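Local coordinates for uncharacterized conserved (Bdellovibrio bacteriovorus, PDB 7O21), which probably acts as a YkuD-family L,D-carboxypeptidase that trims cell-wall peptidoglycan and helps give the predatory cell its curved shape, at residues Glu186-Lys189 / Arg190-Leu194. Sequence-based numbering, arbitrary orientation. Where two conformers were deposited one is given.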
ATOM      1  N   GLU A 186     -19.614  29.739  10.680  1.00 26.27           N
ATOM      2  CA  GLU A 186     -20.058  28.751   9.709  1.00 25.44           C
ATOM      3  C   GLU A 186     -19.208  27.490   9.798  1.00 25.28           C
ATOM      4  O   GLU A 186     -19.731  26.371   9.728  1.00 23.93           O
ATOM      5  CB  GLU A 186     -19.971  29.336   8.300  1.00 26.61           C
ATOM      6  CG  GLU A 186     -20.414  28.408   7.193  1.00 28.20           C
ATOM      7  CD  GLU A 186     -21.824  27.884   7.384  1.00 35.91           C
ATOM      8  OE1 GLU A 186     -22.634  28.545   8.073  1.00 40.36           O
ATOM      9  OE2 GLU A 186     -22.123  26.806   6.835  1.00 31.97           O
ATOM     10  N   HIS A 187     -17.891  27.655   9.974  1.00 21.26           N
ATOM     11  CA  HIS A 187     -16.993  26.502  10.070  1.00 20.14           C
ATOM     12  C   HIS A 187     -17.349  25.638  11.268  1.00 22.82           C
ATOM     13  O   HIS A 187     -17.442  24.407  11.158  1.00 20.82           O
ATOM     14  CB  HIS A 187     -15.540  26.966  10.181  1.00 17.61           C
ATOM     15  CG  HIS A 187     -14.546  25.887   9.888  1.00 17.97           C
ATOM     16  ND1 HIS A 187     -14.029  25.063  10.864  1.00 23.15           N
ATOM     17  CD2 HIS A 187     -13.984  25.495   8.721  1.00 19.57           C
ATOM     18  CE1 HIS A 187     -13.184  24.210  10.310  1.00 19.17           C
ATOM     19  NE2 HIS A 187     -13.148  24.444   9.010  1.00 19.47           N
ATOM     20  N   ASP A 188     -17.557  26.263  12.428  0.64 21.92           N
ATOM     21  CA  ASP A 188     -17.902  25.497  13.618  0.64 21.46           C
ATOM     22  C   ASP A 188     -19.250  24.807  13.460  0.64 25.03           C
ATOM     23  O   ASP A 188     -19.441  23.684  13.942  0.64 21.25           O
ATOM     24  CB  ASP A 188     -17.899  26.381  14.862  0.64 25.33           C
ATOM     25  CG  ASP A 188     -18.097  25.581  16.125  0.64 27.01           C
ATOM     26  OD1 ASP A 188     -17.169  24.836  16.502  0.64 26.89           O
ATOM     27  OD2 ASP A 188     -19.185  25.677  16.731  0.64 31.96           O
ATOM     28  N   LYS A 189     -20.198  25.462  12.792  1.00 21.38           N
ATOM     29  CA  LYS A 189     -21.490  24.833  12.555  1.00 24.30           C
ATOM     30  C   LYS A 189     -21.320  23.569  11.729  1.00 26.24           C
ATOM     31  O   LYS A 189     -21.855  22.511  12.073  1.00 23.57           O
ATOM     32  CB  LYS A 189     -22.433  25.827  11.872  1.00 23.73           C
ATOM     33  CG  LYS A 189     -23.850  25.312  11.679  1.00 37.46           C
ATOM     34  CD  LYS A 189     -24.054  24.766  10.276  1.00 45.20           C
ATOM     35  CE  LYS A 189     -25.487  24.282  10.066  1.00 49.21           C
ATOM     36  NZ  LYS A 189     -25.979  23.418  11.183  1.00 47.99           N
ATOM     37  N   ARG A 190     -20.559  23.661  10.637  1.00 20.92           N
ATOM     38  CA  ARG A 190     -20.297  22.492   9.802  1.00 21.47           C
ATOM     39  C   ARG A 190     -19.568  21.404  10.574  1.00 17.59           C
ATOM     40  O   ARG A 190     -19.890  20.216  10.436  1.00 21.16           O
ATOM     41  CB  ARG A 190     -19.495  22.902   8.571  1.00 22.12           C
ATOM     42  CG  ARG A 190     -20.234  23.873   7.678  1.00 24.21           C
ATOM     43  CD  ARG A 190     -19.546  24.025   6.346  1.00 27.03           C
ATOM     44  NE  ARG A 190     -20.176  25.067   5.546  1.00 29.20           N
ATOM     45  CZ  ARG A 190     -20.048  25.172   4.230  1.00 35.36           C
ATOM     46  NH1 ARG A 190     -19.314  24.290   3.559  1.00 36.69           N
ATOM     47  NH2 ARG A 190     -20.652  26.159   3.588  1.00 33.94           N
ATOM     48  N   ARG A 191     -18.574  21.786  11.380  1.00 18.01           N
ATOM     49  CA  ARG A 191     -17.859  20.796  12.179  1.00 17.64           C
ATOM     50  C   ARG A 191     -18.807  20.070  13.126  1.00 21.08           C
ATOM     51  O   ARG A 191     -18.770  18.841  13.234  1.00 19.75           O
ATOM     52  CB  ARG A 191     -16.714  21.460  12.948  1.00 18.62           C
ATOM     53  CG  ARG A 191     -15.830  20.483  13.720  1.00 22.14           C
ATOM     54  CD  ARG A 191     -14.866  21.188  14.683  1.00 20.17           C
ATOM     55  NE  ARG A 191     -15.571  21.994  15.680  1.00 28.87           N
ATOM     56  CZ  ARG A 191     -16.209  21.490  16.732  1.00 30.40           C
ATOM     57  NH1 ARG A 191     -16.227  20.178  16.936  1.00 33.34           N
ATOM     58  NH2 ARG A 191     -16.830  22.298  17.579  1.00 33.65           N
ATOM     59  N   GLN A 192     -19.682  20.814  13.813  1.00 21.96           N
ATOM     60  CA  GLN A 192     -20.629  20.182  14.731  1.00 19.97           C
ATOM     61  C   GLN A 192     -21.598  19.279  13.984  1.00 22.41           C
ATOM     62  O   GLN A 192     -21.968  18.210  14.486  1.00 20.13           O
ATOM     63  CB  GLN A 192     -21.401  21.250  15.502  1.00 20.61           C
ATOM     64  CG  GLN A 192     -20.561  22.067  16.455  1.00 27.87           C
ATOM     65  CD  GLN A 192     -21.362  23.176  17.110  1.00 44.29           C
ATOM     66  OE1 GLN A 192     -22.570  23.304  16.888  1.00 49.95           O
ATOM     67  NE2 GLN A 192     -20.692  23.993  17.912  1.00 35.50           N
ATOM     68  N   ASP A 193     -22.037  19.697  12.796  1.00 20.52           N
ATOM     69  CA  ASP A 193     -22.952  18.876  12.011  1.00 18.75           C
ATOM     70  C   ASP A 193     -22.331  17.518  11.722  1.00 20.37           C
ATOM     71  O   ASP A 193     -22.971  16.474  11.895  1.00 19.89           O
ATOM     72  CB  ASP A 193     -23.298  19.586  10.703  1.00 23.28           C
ATOM     73  CG  ASP A 193     -24.308  20.698  10.888  1.00 25.93           C
ATOM     74  OD1 ASP A 193     -24.908  20.799  11.980  1.00 31.14           O
ATOM     75  OD2 ASP A 193     -24.495  21.462   9.923  1.00 33.75           O
ATOM     76  N   LEU A 194     -21.072  17.515  11.283  1.00 19.15           N
ATOM     77  CA  LEU A 194     -20.427  16.247  10.957  1.00 19.84           C
ATOM     78  C   LEU A 194     -20.071  15.470  12.222  1.00 17.01           C
ATOM     79  O   LEU A 194     -20.136  14.235  12.237  1.00 18.53           O
ATOM     80  CB  LEU A 194     -19.203  16.499  10.069  1.00 18.91           C
ATOM     81  CG  LEU A 194     -19.540  16.641   8.579  1.00 19.78           C
ATOM     82  CD1 LEU A 194     -20.237  15.387   8.048  1.00 22.00           C
ATOM     83  CD2 LEU A 194     -20.393  17.876   8.315  1.00 29.77           C
TER
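Arg-190 and Glu-186 meet through their ends, one turn apart near the start of helix 184-206. The arginine runs straight from CG to NE and hands its NE, not a terminal nitrogen, to Glu-186 OE2 at 2.9 Å. The bond is nearly linear (168°) and lies close to the guanidinium plane, yet it uses the anti lone pair of OE2, with the carboxylate almost perpendicular to the guanidinium. Arg-190 also touches Leu-31 of strand 30-32.

Lys-189 makes the same four-residue step to Asp-193. Its chain bends at chi2 (-98°) and again at the end, which carries NZ forward to the next turn, 2.8 Å from Asp-193 OD2 on the syn side; a weaker bond from NZ reaches OD1 of the same carboxylate. OD1 also forms a salt bridge with Arg-196, so Asp-193 links the lysine to a second positive charge further along the helix.

Asp-188 takes the shorter step. In the conformer given, Arg-191, kinked at chi3 (60°), brings NH2 to 2.8 Å from Asp-188 OD1, the oxygen sitting at the guanidinium edge, while its NH1 bonds Gln-32. The helix keeps its regular backbone bonds, such as Arg-190 N to Glu-186 O at 3.0 Å.

Such i to i+3 and i to i+4 salt bridges are typical of a charged alpha-helix, here the long helix 184-206, which packs on strand 30-32 of the antiparallel sheet, consistent with an NTF2-like fold.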